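Local coordinates for protein RNA methyltransferase, TrmH family (Porphyromonas gingivalis, PDB 2I6D) that probably binds RNA and transfers a methyl group to it, as a knotted methyltransferase of the TrmH (SpoU) family, at residues I10-S15 with R44-V49; Q26-E31 with A89-P94. One frame throughout, in Å; residues are numbered along the deposited sequence. Where two conformers were deposited one is given.

Interaction 1 (I10-S15 with R44-V49); sequences IKFLRS and RCRMLV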
# COMPACT_ATOMS: atom_id res chain seq x y z
N ILE A 10 -0.96 -0.96 -26.83
CA ILE A 10 -0.33 -2.15 -26.28
C ILE A 10 1.03 -1.80 -25.65
O ILE A 10 1.33 -2.19 -24.53
CB ILE A 10 -0.22 -3.26 -27.36
CG1 ILE A 10 -1.63 -3.80 -27.68
CG2 ILE A 10 0.74 -4.37 -26.92
CD1 ILE A 10 -1.68 -4.75 -28.86
N LYS A 11 1.84 -1.02 -26.36
CA LYS A 11 3.13 -0.57 -25.84
C LYS A 11 2.95 0.22 -24.53
O LYS A 11 3.61 -0.06 -23.52
CB LYS A 11 3.85 0.27 -26.90
CG LYS A 11 5.20 0.80 -26.49
CD LYS A 11 5.82 1.52 -27.69
CE LYS A 11 7.22 2.03 -27.39
NZ LYS A 11 7.17 3.22 -26.47
N PHE A 12 2.01 1.16 -24.53
CA PHE A 12 1.69 1.93 -23.34
C PHE A 12 1.28 1.05 -22.15
O PHE A 12 1.86 1.16 -21.07
CB PHE A 12 0.58 2.94 -23.65
CG PHE A 12 0.05 3.64 -22.45
CD1 PHE A 12 0.76 4.69 -21.87
CD2 PHE A 12 -1.18 3.26 -21.90
CE1 PHE A 12 0.27 5.34 -20.74
CE2 PHE A 12 -1.68 3.91 -20.78
CZ PHE A 12 -0.95 4.96 -20.20
N LEU A 13 0.28 0.18 -22.36
CA LEU A 13 -0.17 -0.75 -21.33
C LEU A 13 0.98 -1.60 -20.76
O LEU A 13 1.11 -1.77 -19.52
CB LEU A 13 -1.30 -1.65 -21.88
CG LEU A 13 -2.65 -0.92 -21.97
CD1 LEU A 13 -3.55 -1.65 -22.93
CD2 LEU A 13 -3.33 -0.77 -20.54
N ARG A 14 1.82 -2.13 -21.64
CA ARG A 14 2.93 -3.01 -21.20
C ARG A 14 4.00 -2.24 -20.42
O ARG A 14 4.62 -2.79 -19.52
CB ARG A 14 3.56 -3.73 -22.40
CG ARG A 14 2.62 -4.75 -23.06
CD ARG A 14 3.23 -5.38 -24.34
NE ARG A 14 4.50 -6.04 -24.09
CZ ARG A 14 4.63 -7.22 -23.50
NH1 ARG A 14 3.56 -7.90 -23.11
NH2 ARG A 14 5.85 -7.73 -23.32
N SER A 15 4.20 -0.97 -20.76
CA SER A 15 5.24 -0.15 -20.14
C SER A 15 4.97 0.05 -18.64
O SER A 15 5.90 0.28 -17.86
CB SER A 15 5.34 1.20 -20.84
OG SER A 15 4.25 2.03 -20.46
N ARG A 44 -8.48 8.23 -10.80
CA ARG A 44 -8.86 8.82 -12.07
C ARG A 44 -8.52 7.83 -13.16
O ARG A 44 -7.36 7.58 -13.43
CB ARG A 44 -8.07 10.10 -12.29
CG ARG A 44 -8.82 11.19 -13.02
CD ARG A 44 -9.08 10.82 -14.44
NE ARG A 44 -9.64 11.95 -15.19
CZ ARG A 44 -9.98 11.89 -16.48
NH1 ARG A 44 -10.48 12.99 -17.08
NH2 ARG A 44 -9.82 10.76 -17.17
N CYS A 45 -9.55 7.28 -13.80
CA CYS A 45 -9.33 6.30 -14.86
C CYS A 45 -9.06 6.96 -16.23
O CYS A 45 -9.84 7.79 -16.69
CB CYS A 45 -10.51 5.32 -14.92
SG CYS A 45 -10.26 4.06 -16.18
N ARG A 46 -7.94 6.59 -16.84
CA ARG A 46 -7.44 7.09 -18.12
C ARG A 46 -7.88 6.16 -19.27
O ARG A 46 -8.14 6.60 -20.39
CB ARG A 46 -5.90 7.07 -18.00
CG ARG A 46 -5.07 7.73 -19.10
CD ARG A 46 -3.63 7.89 -18.59
NE ARG A 46 -2.64 8.03 -19.65
CZ ARG A 46 -1.37 8.38 -19.46
NH1 ARG A 46 -0.55 8.49 -20.50
NH2 ARG A 46 -0.92 8.62 -18.24
N MSE A 47 -7.88 4.86 -18.98
CA MSE A 47 -8.12 3.84 -19.98
C MSE A 47 -8.73 2.61 -19.32
O MSE A 47 -8.35 2.25 -18.20
CB MSE A 47 -6.81 3.49 -20.67
CG MSE A 47 -6.86 2.26 -21.54
SE MSE A 47 -5.26 2.12 -22.71
CE MSE A 47 -5.98 3.05 -24.25
N LEU A 48 -9.67 1.98 -20.01
CA LEU A 48 -10.34 0.77 -19.51
C LEU A 48 -10.51 -0.17 -20.69
O LEU A 48 -11.14 0.18 -21.68
CB LEU A 48 -11.67 1.12 -18.87
CG LEU A 48 -12.41 -0.03 -18.19
CD1 LEU A 48 -11.60 -0.58 -16.99
CD2 LEU A 48 -13.79 0.43 -17.73
N VAL A 49 -9.94 -1.35 -20.59
CA VAL A 49 -9.87 -2.29 -21.72
C VAL A 49 -10.44 -3.61 -21.19
O VAL A 49 -10.02 -4.10 -20.13
CB VAL A 49 -8.42 -2.47 -22.12
CG1 VAL A 49 -8.23 -3.62 -23.05
CG2 VAL A 49 -7.92 -1.18 -22.80
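F12 and L13 of helix 7-15 pack on R46, M47 and V49 of strand 45-51. The contact is a helix laid over one face of the small mixed sheet of the probable substrate-binding domain. The helix segment runs across the strand segment at 101°, with the axes 11.7 Å apart. Side chains therefore bridge the gap, and no hydrogen bond links the two segments.

The first group is aromatic and polar. F12 CE1 and CZ lie over one face of the R46 guanidinium, with CZ offset toward its rim. F12 CZ lies 3.5 Å from R46 CZ. The two planes are 36° apart, so this is a tilted approach and not a flat stack. The arginine chain is extended from CG to NE, which carries the guanidinium out to the ring. Its NH1 also forms a salt bridge with E25 of helix 19-25, and F12 touches the same glutamate. R46 was modelled in two conformers, and this account holds for one of them. In this conformer the charged end meets a carboxylate while the ring lies against its face.

The second group is apolar. M47 is a selenomethionine. Its SE lies 4.3 Å from F12 CD2, in a Met-aromatic contact that is oblique to the ring. The same atom meets the branched end of L13, at 4.1 Å from L13 CG. V49 adds a looser contact, with its CG2 4.4 Å from L13 CD1. Both M47 and V49 also touch strand 65-69.

Two backbone features shape the contact. R46 and M47 both face V90 of strand 87-92 in a classic beta bulge. This lets the side chains of two consecutive residues point toward the helix. On the helix, S15 turns its hydroxyl back to the chain: OG donates to F12 O at 2.6 Å.

Interaction 2 (Q26-E31 with A89-P94); sequences QAFAVE and AVFDLP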
# COMPACT_ATOMS: atom_id res chain seq x y z
N GLN A 26 2.85 9.02 -15.09
CA GLN A 26 2.06 9.26 -13.89
C GLN A 26 0.81 8.38 -13.94
O GLN A 26 -0.32 8.87 -13.80
CB GLN A 26 1.71 10.75 -13.70
CG GLN A 26 2.92 11.60 -13.22
CD GLN A 26 3.42 11.17 -11.83
OE1 GLN A 26 2.70 11.28 -10.83
NE2 GLN A 26 4.65 10.67 -11.78
N ALA A 27 1.03 7.09 -14.17
CA ALA A 27 -0.06 6.13 -14.34
C ALA A 27 0.30 4.74 -13.80
O ALA A 27 1.48 4.40 -13.67
CB ALA A 27 -0.44 6.03 -15.81
N PHE A 28 -0.71 3.94 -13.49
CA PHE A 28 -0.47 2.55 -13.09
C PHE A 28 -1.68 1.74 -13.50
O PHE A 28 -2.80 2.28 -13.64
CB PHE A 28 -0.19 2.44 -11.58
CG PHE A 28 -1.40 2.71 -10.70
CD1 PHE A 28 -2.17 1.66 -10.22
CD2 PHE A 28 -1.77 4.01 -10.40
CE1 PHE A 28 -3.27 1.90 -9.40
CE2 PHE A 28 -2.91 4.27 -9.57
CZ PHE A 28 -3.64 3.21 -9.08
N ALA A 29 -1.48 0.43 -13.68
CA ALA A 29 -2.56 -0.43 -14.11
C ALA A 29 -3.07 -1.32 -12.97
O ALA A 29 -2.33 -1.67 -12.02
CB ALA A 29 -2.11 -1.31 -15.29
N VAL A 30 -4.32 -1.71 -13.11
CA VAL A 30 -5.03 -2.60 -12.19
C VAL A 30 -5.79 -3.59 -13.05
O VAL A 30 -6.45 -3.19 -14.05
CB VAL A 30 -6.02 -1.80 -11.29
CG1 VAL A 30 -6.80 -2.72 -10.29
CG2 VAL A 30 -5.26 -0.69 -10.51
N GLU A 31 -5.71 -4.86 -12.68
CA GLU A 31 -6.34 -5.93 -13.44
C GLU A 31 -7.46 -6.66 -12.70
O GLU A 31 -7.38 -6.95 -11.49
CB GLU A 31 -5.31 -6.92 -13.96
CG GLU A 31 -4.17 -6.26 -14.76
CD GLU A 31 -3.25 -7.32 -15.37
OE1 GLU A 31 -3.74 -8.43 -15.63
OE2 GLU A 31 -2.04 -7.07 -15.55
N ALA A 89 -7.48 -1.74 -16.21
CA ALA A 89 -7.71 -0.29 -16.11
C ALA A 89 -6.38 0.42 -15.98
O ALA A 89 -5.45 -0.11 -15.39
CB ALA A 89 -8.62 0.03 -14.87
N VAL A 90 -6.29 1.64 -16.50
CA VAL A 90 -5.14 2.47 -16.23
C VAL A 90 -5.67 3.67 -15.44
O VAL A 90 -6.61 4.34 -15.89
CB VAL A 90 -4.43 2.94 -17.52
CG1 VAL A 90 -3.29 3.91 -17.14
CG2 VAL A 90 -3.85 1.73 -18.30
N PHE A 91 -5.08 3.91 -14.27
CA PHE A 91 -5.44 5.03 -13.41
C PHE A 91 -4.29 5.98 -13.31
O PHE A 91 -3.12 5.57 -13.41
CB PHE A 91 -5.75 4.56 -12.00
CG PHE A 91 -6.98 3.70 -11.89
CD1 PHE A 91 -8.26 4.25 -12.04
CD2 PHE A 91 -6.86 2.35 -11.59
CE1 PHE A 91 -9.41 3.44 -11.93
CE2 PHE A 91 -8.01 1.54 -11.45
CZ PHE A 91 -9.28 2.10 -11.63
N ASP A 92 -4.60 7.26 -13.05
CA ASP A 92 -3.60 8.23 -12.69
C ASP A 92 -2.97 7.88 -11.35
O ASP A 92 -3.67 7.56 -10.37
CB ASP A 92 -4.23 9.62 -12.55
CG ASP A 92 -4.52 10.28 -13.89
OD1 ASP A 92 -4.19 9.71 -14.95
OD2 ASP A 92 -5.08 11.39 -13.84
N LEU A 93 -1.65 7.98 -11.30
CA LEU A 93 -0.92 7.93 -10.05
C LEU A 93 -1.35 9.17 -9.25
O LEU A 93 -1.34 10.28 -9.79
CB LEU A 93 0.57 7.97 -10.39
CG LEU A 93 1.63 7.25 -9.59
CD1 LEU A 93 1.28 5.80 -9.37
CD2 LEU A 93 2.96 7.35 -10.33
N PRO A 94 -1.77 8.99 -7.98
CA PRO A 94 -2.21 10.10 -7.16
C PRO A 94 -1.14 11.17 -7.10
O PRO A 94 0.05 10.85 -7.07
CB PRO A 94 -2.38 9.48 -5.77
CG PRO A 94 -2.57 8.07 -6.00
CD PRO A 94 -1.87 7.70 -7.27
O HOH W 1 -1.93 9.64 -16.25
O HOH W 2 2.58 11.04 -8.10
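The rings of F28 and F91 lie on the same face of the sheet and meet obliquely, with planes at 40° and centroids 5.9 Å apart. F91 CB sits off-centre over the F28 ring, 4.2 Å from its centroid, in a CH-pi contact. At the F28 edge, near the ring plane, lies D92 O. L93 CD1 meets F28 CD2 obliquely. V30 approaches the F91 ring at its edge, with CG2 3.6 Å from F91 CD2. A chi1 of 70° sets F28 CG between its backbone N and carbonyl carbon, and from there the ring reaches F91 CB, with F28 CE2 3.7 Å away from it. F142 meets the F28 ring from outside the two segments. Helix 33-39 packs on F28 and V30.

Beneath these side chains, strands 27-31 and 87-92 form an antiparallel pair. Strand 27-31 is an outermost strand of the mixed sheet. F28 with F91 and V30 with A89 are hydrogen-bonded pairs, each joined by two backbone bonds. A29 with V90 is a non-hydrogen-bonded pair on the other face. A27 CB touches V90 CG1.

The pairing runs on past D92. L93 N donates to Q26 O at 3.0 Å, from well above the carbonyl plane. Q26 has positive phi and is the C-prime residue of a Schellman motif that ends helix 19-25. Its side chain crosses that of L93 at about a right angle, while its NE2 bonds to L23 O. One water joins Q26 O to D92 OD1. A second donates to Q26 OE1 and to P94 O, at 2.7 Å from each.

Overall arrangement
Interactions 1 and 2 both reach one mixed sheet, with centres 8 Å apart. Strands 45-51 and 87-92 are neighbours in it. V90 is the main joint. Its N is 2.7 Å from M47 O and its O is 2.8 Å from R46 N, both probable hydrogen bonds. Its CG2 packs 3.4 Å from L13 CD2, so helix 7-15 rests on both strands. In the conformer described, R46 NH2 also lies 3.6 Å from A27 CB, on the outer strand. Helix 7-15 covers the side of V90. The F28 and F91 side chains are on the other side, where helix 33-39 packs on F28. The chain also has a separate parallel sheet.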